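Local coordinates for protein FKBO (Streptomyces hygroscopicus, PDB 4BPS) that hydrolyses chorismate to a dihydroxycyclohexadiene carboxylic acid and pyruvate on the biosynthetic route to the immunosuppressant polyketides FK506 and FK520, at residues 172-180 with 224-232; 208-219 with 246-254. One frame throughout, in Å; residues are numbered along the deposited sequence. Where two conformers were deposited one is given.

Contact 1: 172-180 with 224-232. With 3EB (3-(2-carboxyethyl)benzoic acid), chain B.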
loop_
_atom_site.group_PDB
_atom_site.type_symbol
_atom_site.label_atom_id
_atom_site.label_comp_id
_atom_site.label_asym_id
_atom_site.label_seq_id
_atom_site.Cartn_x
_atom_site.Cartn_y
_atom_site.Cartn_z
ATOM N N ASP A 172 -4.895 -14.920 -10.880
ATOM C CA ASP A 172 -3.685 -14.748 -11.668
ATOM C C ASP A 172 -2.774 -13.736 -10.963
ATOM O O ASP A 172 -3.188 -12.592 -10.730
ATOM C CB ASP A 172 -4.101 -14.230 -13.043
ATOM C CG ASP A 172 -2.935 -13.975 -13.988
ATOM O OD1 ASP A 172 -1.765 -13.964 -13.588
ATOM O OD2 ASP A 172 -3.210 -13.769 -15.186
ATOM N N PRO A 173 -1.516 -14.122 -10.615
ATOM C CA PRO A 173 -0.639 -13.163 -9.911
ATOM C C PRO A 173 -0.440 -11.850 -10.664
ATOM O O PRO A 173 -0.227 -10.831 -10.019
ATOM C CB PRO A 173 0.685 -13.941 -9.765
ATOM C CG PRO A 173 0.639 -14.982 -10.867
ATOM C CD PRO A 173 -0.822 -15.378 -10.933
ATOM N N ALA A 174 -0.516 -11.872 -11.994
ATOM C CA ALA A 174 -0.331 -10.647 -12.768
ATOM C C ALA A 174 -1.455 -9.629 -12.524
ATOM O O ALA A 174 -1.296 -8.449 -12.860
ATOM C CB ALA A 174 -0.209 -10.975 -14.256
ATOM N N THR A 175 -2.574 -10.068 -11.943
ATOM C CA THR A 175 -3.682 -9.144 -11.647
ATOM C C THR A 175 -3.525 -8.436 -10.311
ATOM O O THR A 175 -4.305 -7.537 -10.023
ATOM C CB THR A 175 -5.059 -9.825 -11.697
ATOM O OG1 THR A 175 -5.185 -10.776 -10.629
ATOM C CG2 THR A 175 -5.300 -10.478 -13.067
HETATM N N MSE A 176 -2.527 -8.796 -9.501
HETATM C CA MSE A 176 -2.365 -8.091 -8.239
HETATM C C MSE A 176 -1.806 -6.702 -8.501
HETATM O O MSE A 176 -0.819 -6.537 -9.214
HETATM C CB MSE A 176 -1.473 -8.845 -7.258
HETATM C CG MSE A 176 -2.005 -10.233 -6.838
HETATM SE SE MSE A 176 -3.815 -10.230 -6.105
HETATM C CE MSE A 176 -3.436 -9.332 -4.471
ATOM N N PRO A 177 -2.404 -5.684 -7.875
ATOM C CA PRO A 177 -2.035 -4.301 -8.199
ATOM C C PRO A 177 -0.875 -3.810 -7.336
ATOM O O PRO A 177 -0.177 -4.588 -6.669
ATOM C CB PRO A 177 -3.315 -3.518 -7.870
ATOM C CG PRO A 177 -3.871 -4.294 -6.703
ATOM C CD PRO A 177 -3.642 -5.743 -7.079
ATOM N N ALA A 178 -0.673 -2.498 -7.343
ATOM C CA ALA A 178 0.301 -1.848 -6.501
ATOM C C ALA A 178 0.095 -2.281 -5.044
ATOM O O ALA A 178 -1.050 -2.485 -4.593
ATOM C CB ALA A 178 0.144 -0.337 -6.625
ATOM N N ALA A 179 1.208 -2.389 -4.322
ATOM C CA ALA A 179 1.176 -2.882 -2.950
ATOM C C ALA A 179 2.221 -2.223 -2.073
ATOM O O ALA A 179 3.176 -1.588 -2.555
ATOM C CB ALA A 179 1.387 -4.419 -2.930
ATOM N N THR A 180 2.016 -2.398 -0.776
ATOM C CA THR A 180 2.996 -2.117 0.266
ATOM C C THR A 180 3.045 -3.309 1.200
ATOM O O THR A 180 1.992 -3.855 1.543
ATOM C CB THR A 180 2.581 -0.882 1.048
ATOM O OG1 THR A 180 2.633 0.230 0.151
ATOM C CG2 THR A 180 3.461 -0.616 2.265
ATOM N N PRO A 224 6.982 -12.844 -3.005
ATOM C CA PRO A 224 5.967 -11.789 -2.965
ATOM C C PRO A 224 5.234 -11.704 -4.288
ATOM O O PRO A 224 5.684 -12.273 -5.292
ATOM C CB PRO A 224 6.771 -10.506 -2.693
ATOM C CG PRO A 224 8.191 -10.879 -2.739
ATOM C CD PRO A 224 8.349 -12.316 -3.078
ATOM N N VAL A 225 4.090 -11.021 -4.293
ATOM C CA VAL A 225 3.350 -10.786 -5.529
ATOM C C VAL A 225 2.715 -9.422 -5.441
ATOM O O VAL A 225 2.060 -9.112 -4.449
ATOM C CB VAL A 225 2.307 -11.897 -5.783
ATOM C CG1 VAL A 225 1.336 -12.075 -4.590
ATOM C CG2 VAL A 225 1.533 -11.643 -7.056
ATOM N N PHE A 226 2.963 -8.602 -6.457
ATOM C CA PHE A 226 2.436 -7.232 -6.547
ATOM C C PHE A 226 2.980 -6.561 -7.798
ATOM O O PHE A 226 4.088 -6.884 -8.250
ATOM C CB PHE A 226 2.753 -6.356 -5.303
ATOM C CG PHE A 226 4.220 -6.206 -4.991
ATOM C CD1 PHE A 226 4.880 -7.103 -4.154
ATOM C CD2 PHE A 226 4.944 -5.148 -5.512
ATOM C CE1 PHE A 226 6.212 -6.955 -3.861
ATOM C CE2 PHE A 226 6.285 -4.995 -5.226
ATOM C CZ PHE A 226 6.925 -5.907 -4.416
ATOM N N ALA A 227 2.234 -5.579 -8.297
ATOM C CA ALA A 227 2.690 -4.741 -9.401
ATOM C C ALA A 227 3.499 -3.574 -8.858
ATOM O O ALA A 227 3.378 -3.232 -7.683
ATOM C CB ALA A 227 1.500 -4.212 -10.173
ATOM N N ARG A 228 4.283 -2.913 -9.710
ATOM C CA ARG A 228 5.104 -1.777 -9.253
ATOM C C ARG A 228 4.304 -0.452 -9.236
ATOM O O ARG A 228 4.663 0.494 -8.509
ATOM C CB ARG A 228 6.392 -1.668 -10.087
ATOM C CG ARG A 228 7.216 -2.943 -10.032
ATOM C CD ARG A 228 7.745 -3.214 -8.639
ATOM N NE ARG A 228 8.316 -4.555 -8.554
ATOM C CZ ARG A 228 9.073 -4.959 -7.537
ATOM N NH1 ARG A 228 9.357 -4.135 -6.538
ATOM N NH2 ARG A 228 9.555 -6.197 -7.537
ATOM N N ALA A 229 3.210 -0.389 -9.995
ATOM C CA ALA A 229 2.240 0.733 -9.951
ATOM C C ALA A 229 0.959 0.219 -10.613
ATOM O O ALA A 229 0.988 -0.834 -11.284
ATOM C CB ALA A 229 2.786 1.945 -10.690
ATOM N N THR A 230 -0.146 0.943 -10.435
ATOM C CA THR A 230 -1.390 0.614 -11.095
ATOM C C THR A 230 -2.041 1.900 -11.568
ATOM O O THR A 230 -2.167 2.857 -10.788
ATOM C CB THR A 230 -2.362 -0.107 -10.126
ATOM O OG1 THR A 230 -1.758 -1.352 -9.728
ATOM C CG2 THR A 230 -3.724 -0.373 -10.760
ATOM N N TRP A 231 -2.445 1.924 -12.838
ATOM C CA TRP A 231 -3.288 2.991 -13.373
ATOM C C TRP A 231 -4.743 2.557 -13.222
ATOM O O TRP A 231 -5.116 1.472 -13.687
ATOM C CB TRP A 231 -2.980 3.260 -14.861
ATOM C CG TRP A 231 -3.959 4.265 -15.392
ATOM C CD1 TRP A 231 -5.205 4.018 -15.926
ATOM C CD2 TRP A 231 -3.844 5.690 -15.320
ATOM N NE1 TRP A 231 -5.851 5.214 -16.217
ATOM C CE2 TRP A 231 -5.036 6.252 -15.851
ATOM C CE3 TRP A 231 -2.843 6.548 -14.868
ATOM C CZ2 TRP A 231 -5.231 7.627 -15.937
ATOM C CZ3 TRP A 231 -3.051 7.910 -14.944
ATOM C CH2 TRP A 231 -4.223 8.431 -15.483
ATOM N N LEU A 232 -5.560 3.415 -12.621
ATOM C CA LEU A 232 -6.968 3.090 -12.377
ATOM C C LEU A 232 -7.854 4.177 -12.945
ATOM O O LEU A 232 -7.723 5.346 -12.563
ATOM C CB LEU A 232 -7.273 2.958 -10.880
ATOM C CG LEU A 232 -8.633 2.331 -10.535
ATOM C CD1 LEU A 232 -8.615 0.847 -10.816
ATOM C CD2 LEU A 232 -9.022 2.632 -9.086
HETATM C C 3EB B . 10.460 -5.071 -2.981
HETATM O O 3EB B . 10.376 -6.304 -3.006
HETATM C CA 3EB B . 10.494 -4.301 -1.691
HETATM O OAB 3EB B . 5.201 -7.726 -0.099
HETATM O OAD 3EB B . 3.512 -6.374 -0.592
HETATM C CAE 3EB B . 7.532 -3.596 -1.777
HETATM C CAF 3EB B . 6.177 -3.470 -2.059
HETATM C CAG 3EB B . 8.005 -4.688 -1.049
HETATM C CAH 3EB B . 5.276 -4.421 -1.611
HETATM C CAL 3EB B . 4.773 -6.617 -0.479
HETATM C CAM 3EB B . 7.086 -5.647 -0.622
HETATM C CAN 3EB B . 5.726 -5.536 -0.911
HETATM O OXT 3EB B . 10.584 -4.366 -4.054
HETATM C C2 3EB B . 9.470 -4.834 -0.667
#

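Contact 2: 208-219 with 246-254. With 3EB (3-(2-carboxyethyl)benzoic acid), chain B.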
loop_
_atom_site.group_PDB
_atom_site.type_symbol
_atom_site.label_atom_id
_atom_site.label_comp_id
_atom_site.label_asym_id
_atom_site.label_seq_id
_atom_site.Cartn_x
_atom_site.Cartn_y
_atom_site.Cartn_z
ATOM N N ALA A 208 13.760 -2.111 -14.888
ATOM C CA ALA A 208 15.039 -2.531 -14.264
ATOM C C ALA A 208 14.825 -3.240 -12.928
ATOM O O ALA A 208 15.780 -3.384 -12.145
ATOM C CB ALA A 208 15.950 -1.321 -14.089
ATOM N N VAL A 209 13.588 -3.682 -12.671
ATOM C CA VAL A 209 13.279 -4.373 -11.419
ATOM C C VAL A 209 12.531 -5.639 -11.774
ATOM O O VAL A 209 11.594 -5.620 -12.580
ATOM C CB VAL A 209 12.466 -3.472 -10.457
ATOM C CG1 VAL A 209 12.004 -4.247 -9.227
ATOM C CG2 VAL A 209 13.331 -2.275 -10.014
ATOM N N LEU A 210 12.956 -6.747 -11.179
ATOM C CA LEU A 210 12.337 -8.023 -11.460
ATOM C C LEU A 210 10.905 -8.056 -10.906
ATOM O O LEU A 210 10.647 -7.628 -9.784
ATOM C CB LEU A 210 13.177 -9.133 -10.817
ATOM C CG LEU A 210 12.779 -10.581 -11.129
ATOM C CD1 LEU A 210 12.836 -10.905 -12.624
ATOM C CD2 LEU A 210 13.663 -11.534 -10.338
ATOM N N THR A 211 9.980 -8.606 -11.687
ATOM C CA THR A 211 8.607 -8.816 -11.223
ATOM C C THR A 211 8.611 -9.618 -9.930
ATOM O O THR A 211 9.287 -10.655 -9.836
ATOM C CB THR A 211 7.831 -9.519 -12.329
ATOM O OG1 THR A 211 7.721 -8.606 -13.429
ATOM C CG2 THR A 211 6.439 -9.934 -11.906
ATOM N N ALA A 212 7.875 -9.128 -8.932
ATOM C CA ALA A 212 7.954 -9.668 -7.569
ATOM C C ALA A 212 7.732 -11.179 -7.542
ATOM O O ALA A 212 8.494 -11.905 -6.887
ATOM C CB ALA A 212 6.974 -8.928 -6.657
ATOM N N HIS A 213 6.688 -11.661 -8.234
ATOM C CA HIS A 213 6.412 -13.095 -8.125
ATOM C C HIS A 213 7.376 -13.957 -8.928
ATOM O O HIS A 213 7.289 -15.181 -8.887
ATOM C CB HIS A 213 4.939 -13.433 -8.399
ATOM C CG HIS A 213 4.476 -13.250 -9.800
ATOM N ND1 HIS A 213 3.969 -12.053 -10.274
ATOM C CD2 HIS A 213 4.350 -14.153 -10.802
ATOM C CE1 HIS A 213 3.598 -12.225 -11.533
ATOM N NE2 HIS A 213 3.810 -13.485 -11.877
ATOM N N HIS A 214 8.329 -13.306 -9.607
ATOM C CA HIS A 214 9.458 -13.997 -10.251
ATOM C C HIS A 214 10.728 -13.962 -9.407
ATOM O O HIS A 214 11.768 -14.436 -9.863
ATOM C CB HIS A 214 9.757 -13.377 -11.625
ATOM C CG HIS A 214 8.656 -13.550 -12.612
ATOM N ND1 HIS A 214 8.658 -12.915 -13.835
ATOM C CD2 HIS A 214 7.524 -14.285 -12.567
ATOM C CE1 HIS A 214 7.563 -13.242 -14.499
ATOM N NE2 HIS A 214 6.861 -14.079 -13.755
ATOM N N TYR A 215 10.680 -13.409 -8.204
ATOM C CA TYR A 215 11.857 -13.415 -7.359
ATOM C C TYR A 215 12.375 -14.845 -7.153
ATOM O O TYR A 215 11.600 -15.789 -7.022
ATOM C CB TYR A 215 11.576 -12.820 -5.988
ATOM C CG TYR A 215 11.516 -11.298 -5.857
ATOM C CD1 TYR A 215 11.635 -10.439 -6.956
ATOM C CD2 TYR A 215 11.343 -10.726 -4.612
ATOM C CE1 TYR A 215 11.576 -9.076 -6.778
ATOM C CE2 TYR A 215 11.260 -9.363 -4.420
ATOM C CZ TYR A 215 11.369 -8.531 -5.506
ATOM O OH TYR A 215 11.272 -7.146 -5.381
ATOM N N PRO A 216 13.698 -14.985 -7.023
ATOM C CA PRO A 216 14.279 -16.313 -6.812
ATOM C C PRO A 216 14.002 -16.811 -5.392
ATOM O O PRO A 216 13.558 -16.068 -4.504
ATOM C CB PRO A 216 15.773 -16.062 -7.039
ATOM C CG PRO A 216 15.976 -14.631 -6.637
ATOM C CD PRO A 216 14.732 -13.934 -7.107
ATOM N N THR A 217 14.314 -18.077 -5.164
ATOM C CA THR A 217 13.851 -18.704 -3.935
ATOM C C THR A 217 14.624 -18.263 -2.702
ATOM O O THR A 217 14.206 -18.562 -1.592
ATOM C CB THR A 217 13.866 -20.237 -4.032
ATOM O OG1 THR A 217 15.211 -20.672 -4.220
ATOM C CG2 THR A 217 12.981 -20.737 -5.169
ATOM N N THR A 218 15.718 -17.529 -2.886
ATOM C CA THR A 218 16.377 -16.879 -1.765
ATOM C C THR A 218 15.382 -16.129 -0.881
ATOM O O THR A 218 15.561 -16.071 0.325
ATOM C CB THR A 218 17.403 -15.852 -2.281
ATOM O OG1 THR A 218 18.129 -16.387 -3.392
ATOM C CG2 THR A 218 18.341 -15.451 -1.165
ATOM N N TYR A 219 14.362 -15.535 -1.507
ATOM C CA TYR A 219 13.386 -14.685 -0.819
ATOM C C TYR A 219 12.130 -15.460 -0.381
ATOM O O TYR A 219 11.142 -14.852 0.050
ATOM C CB TYR A 219 12.986 -13.524 -1.737
ATOM C CG TYR A 219 14.186 -12.734 -2.229
ATOM C CD1 TYR A 219 14.921 -11.928 -1.379
ATOM C CD2 TYR A 219 14.595 -12.807 -3.551
ATOM C CE1 TYR A 219 16.012 -11.210 -1.824
ATOM C CE2 TYR A 219 15.696 -12.102 -4.010
ATOM C CZ TYR A 219 16.382 -11.287 -3.155
ATOM O OH TYR A 219 17.457 -10.568 -3.592
ATOM N N ALA A 246 11.565 0.499 -3.149
ATOM C CA ALA A 246 12.803 0.336 -2.401
ATOM C C ALA A 246 14.031 0.554 -3.275
ATOM O O ALA A 246 13.944 0.651 -4.515
ATOM C CB ALA A 246 12.864 -1.075 -1.820
ATOM N N GLY A 247 15.188 0.593 -2.612
ATOM C CA GLY A 247 16.486 0.653 -3.281
ATOM C C GLY A 247 16.944 -0.728 -3.735
ATOM O O GLY A 247 17.830 -1.351 -3.109
ATOM N N ILE A 248 16.313 -1.189 -4.811
ATOM C CA ILE A 248 16.568 -2.482 -5.414
ATOM C C ILE A 248 16.853 -2.273 -6.912
ATOM O O ILE A 248 16.274 -1.375 -7.548
ATOM C CB ILE A 248 15.315 -3.406 -5.217
ATOM C CG1 ILE A 248 15.289 -4.018 -3.808
ATOM C CG2 ILE A 248 15.247 -4.530 -6.231
ATOM C CD1 ILE A 248 13.942 -4.633 -3.406
ATOM N N LEU A 249 17.732 -3.106 -7.456
ATOM C CA LEU A 249 17.952 -3.171 -8.906
ATOM C C LEU A 249 17.908 -4.665 -9.261
ATOM O O LEU A 249 18.561 -5.500 -8.615
ATOM C CB LEU A 249 19.197 -2.387 -9.344
ATOM C CG LEU A 249 19.075 -0.846 -9.148
ATOM C CD1 LEU A 249 20.401 -0.173 -9.462
ATOM C CD2 LEU A 249 17.896 -0.088 -9.888
ATOM N N GLY A 250 17.105 -5.032 -10.249
ATOM C CA GLY A 250 16.797 -6.437 -10.486
ATOM C C GLY A 250 15.933 -6.900 -9.328
ATOM O O GLY A 250 14.878 -6.291 -9.075
ATOM N N HIS A 251 16.376 -7.931 -8.590
ATOM C CA HIS A 251 15.749 -8.272 -7.314
ATOM C C HIS A 251 16.615 -7.849 -6.133
ATOM O O HIS A 251 16.208 -8.034 -4.988
ATOM C CB HIS A 251 15.437 -9.769 -7.195
ATOM C CG HIS A 251 16.651 -10.636 -7.302
ATOM N ND1 HIS A 251 17.624 -10.695 -6.323
ATOM C CD2 HIS A 251 17.065 -11.429 -8.316
ATOM C CE1 HIS A 251 18.587 -11.495 -6.737
ATOM N NE2 HIS A 251 18.275 -11.949 -7.941
ATOM N N ARG A 252 17.809 -7.349 -6.398
ATOM C CA ARG A 252 18.816 -7.197 -5.363
ATOM C C ARG A 252 18.726 -5.891 -4.598
ATOM O O ARG A 252 18.637 -4.817 -5.193
ATOM C CB ARG A 252 20.189 -7.201 -6.054
ATOM C CG ARG A 252 21.006 -8.461 -6.152
ATOM C CD ARG A 252 22.525 -8.040 -6.307
ATOM N NE ARG A 252 22.861 -6.908 -5.411
ATOM C CZ ARG A 252 24.051 -6.365 -5.220
ATOM N NH1 ARG A 252 25.123 -6.826 -5.849
ATOM N NH2 ARG A 252 24.156 -5.340 -4.359
ATOM N N THR A 253 18.864 -5.977 -3.277
ATOM C CA THR A 253 19.112 -4.797 -2.475
ATOM C C THR A 253 20.421 -4.175 -2.945
ATOM O O THR A 253 21.440 -4.875 -3.075
ATOM C CB THR A 253 19.233 -5.178 -0.995
ATOM O OG1 THR A 253 17.981 -5.714 -0.581
ATOM C CG2 THR A 253 19.612 -3.967 -0.142
ATOM N N VAL A 254 20.422 -2.863 -3.165
ATOM C CA VAL A 254 21.645 -2.129 -3.480
ATOM C C VAL A 254 21.948 -1.123 -2.362
ATOM O O VAL A 254 21.143 -0.928 -1.451
ATOM C CB VAL A 254 21.605 -1.497 -4.881
ATOM C CG1 VAL A 254 21.542 -2.590 -5.947
ATOM C CG2 VAL A 254 20.492 -0.498 -4.996
HETATM C C 3EB B . 10.460 -5.071 -2.981
HETATM O O 3EB B . 10.376 -6.304 -3.006
HETATM C CA 3EB B . 10.494 -4.301 -1.691
HETATM O OAB 3EB B . 5.201 -7.726 -0.099
HETATM O OAD 3EB B . 3.512 -6.374 -0.592
HETATM C CAE 3EB B . 7.532 -3.596 -1.777
HETATM C CAF 3EB B . 6.177 -3.470 -2.059
HETATM C CAG 3EB B . 8.005 -4.688 -1.049
HETATM C CAH 3EB B . 5.276 -4.421 -1.611
HETATM C CAL 3EB B . 4.773 -6.617 -0.479
HETATM C CAM 3EB B . 7.086 -5.647 -0.622
HETATM C CAN 3EB B . 5.726 -5.536 -0.911
HETATM O OXT 3EB B . 10.584 -4.366 -4.054
HETATM C C2 3EB B . 9.470 -4.834 -0.667
HETATM O O HOH W 1 19.065 -8.752 -2.303
#

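Contact 1: 172-180 with 224-232
Ala179 sets its methyl 3.4 Å from CB of Phe226, and this close approach joins the backbone at the start of 178-184 to the aromatic wall of the ligand pocket. With chi1 of Phe226 at 58°, CG sits between the backbone N and the carbonyl carbon, and the ring swings away from 172-180 to lie over the aromatic ring of the bound 3-(2-carboxyethyl)benzoic acid, whose CAN comes within 3.3 Å of CE1. Arg228, a substrate-binding residue, folds back at chi2, which brings a face of its guanidinium against the rim of the Phe226 ring: CE2 lies 3.4 Å above the guanidinium plane, while NH1 donates a hydrogen bond in that plane to ligand OXT at 2.8 Å. Two hydrogen bonds join the segments. The amide of Ala227 donates to Pro177 O from above the carbonyl plane (3.1 Å), and Thr230 OG1 accepts from Ala178 N at 2.9 Å while CB of Pro177 leans on the same hydroxyl. CG2 of Val225 touches both CB of Pro173 and CG of selenomethionine Met176. Arg228 and Ala229 form a classic beta bulge opposite Ile204 on strand 201-204. Strand 133-142 borders Pro177 and Ala179, Ser243 of strand 239-249 bonds to Ala179 and Ala227, and helix 154-169 packs on Met176 and Val225.

Contact 2: 208-219 with 246-254
His251 is held by four residues of 208-219. Its ND1 lies 2.7 Å from Tyr219 OH in a hydrogen bond whose donor may be either group, and it meets the tyrosine at the ring edge, with the two planes at 66°. Pro216 lays CG over one face of the imidazole, 3.8 Å from the centroid, a CH-pi contact, and Leu210 brings CD2 to the ring edge. CB of His251 makes an off-centre CH-pi contact with Tyr215, whose OH donates to O of the bound 3-(2-carboxyethyl)benzoic acid at 2.7 Å. With an alanine here, Tyr219 OH would probably lose its imidazole mate and Pro216 the flat surface it rests on. A type II' turn from Leu249 to Arg252, with Gly250 at positive phi, sets the backbone from which the ring projects, and chi1 of His251 (60°) puts CG between the backbone N and the carbonyl carbon. Gly250 bonds to both residues flanking Val209: its N donates to Ala208 O at 2.8 Å and its O accepts from Leu210 N at 2.9 Å. A water links Tyr219 OH to Thr253 N. The turn joins strand 239-249 to strand 252-253, and loop 208-219 leads from strand 201-204 toward strand 229-232; helix 259-274 touches Ala208, Val209 and Leu249.

How the contacts relate
Contacts 1 and 2 both reach the same ligand, contact 1 from the interior and contact 2 from the surface, with centres about 15 Å apart. Along the chain their segments alternate: 172-180, 208-219, 224-232, 246-254. The pairings therefore interlock, and strands 229-232 and 239-249 run as antiparallel neighbours in one sheet that both contacts reach. Contact 1 also brings in strand 178-184 from the six-stranded sheet. They meet directly where Arg228 NH2 probably bonds to Tyr215 OH, 2.9 Å away; these two experimentally established substrate-binding residues thus converge on one carboxylate of the ligand.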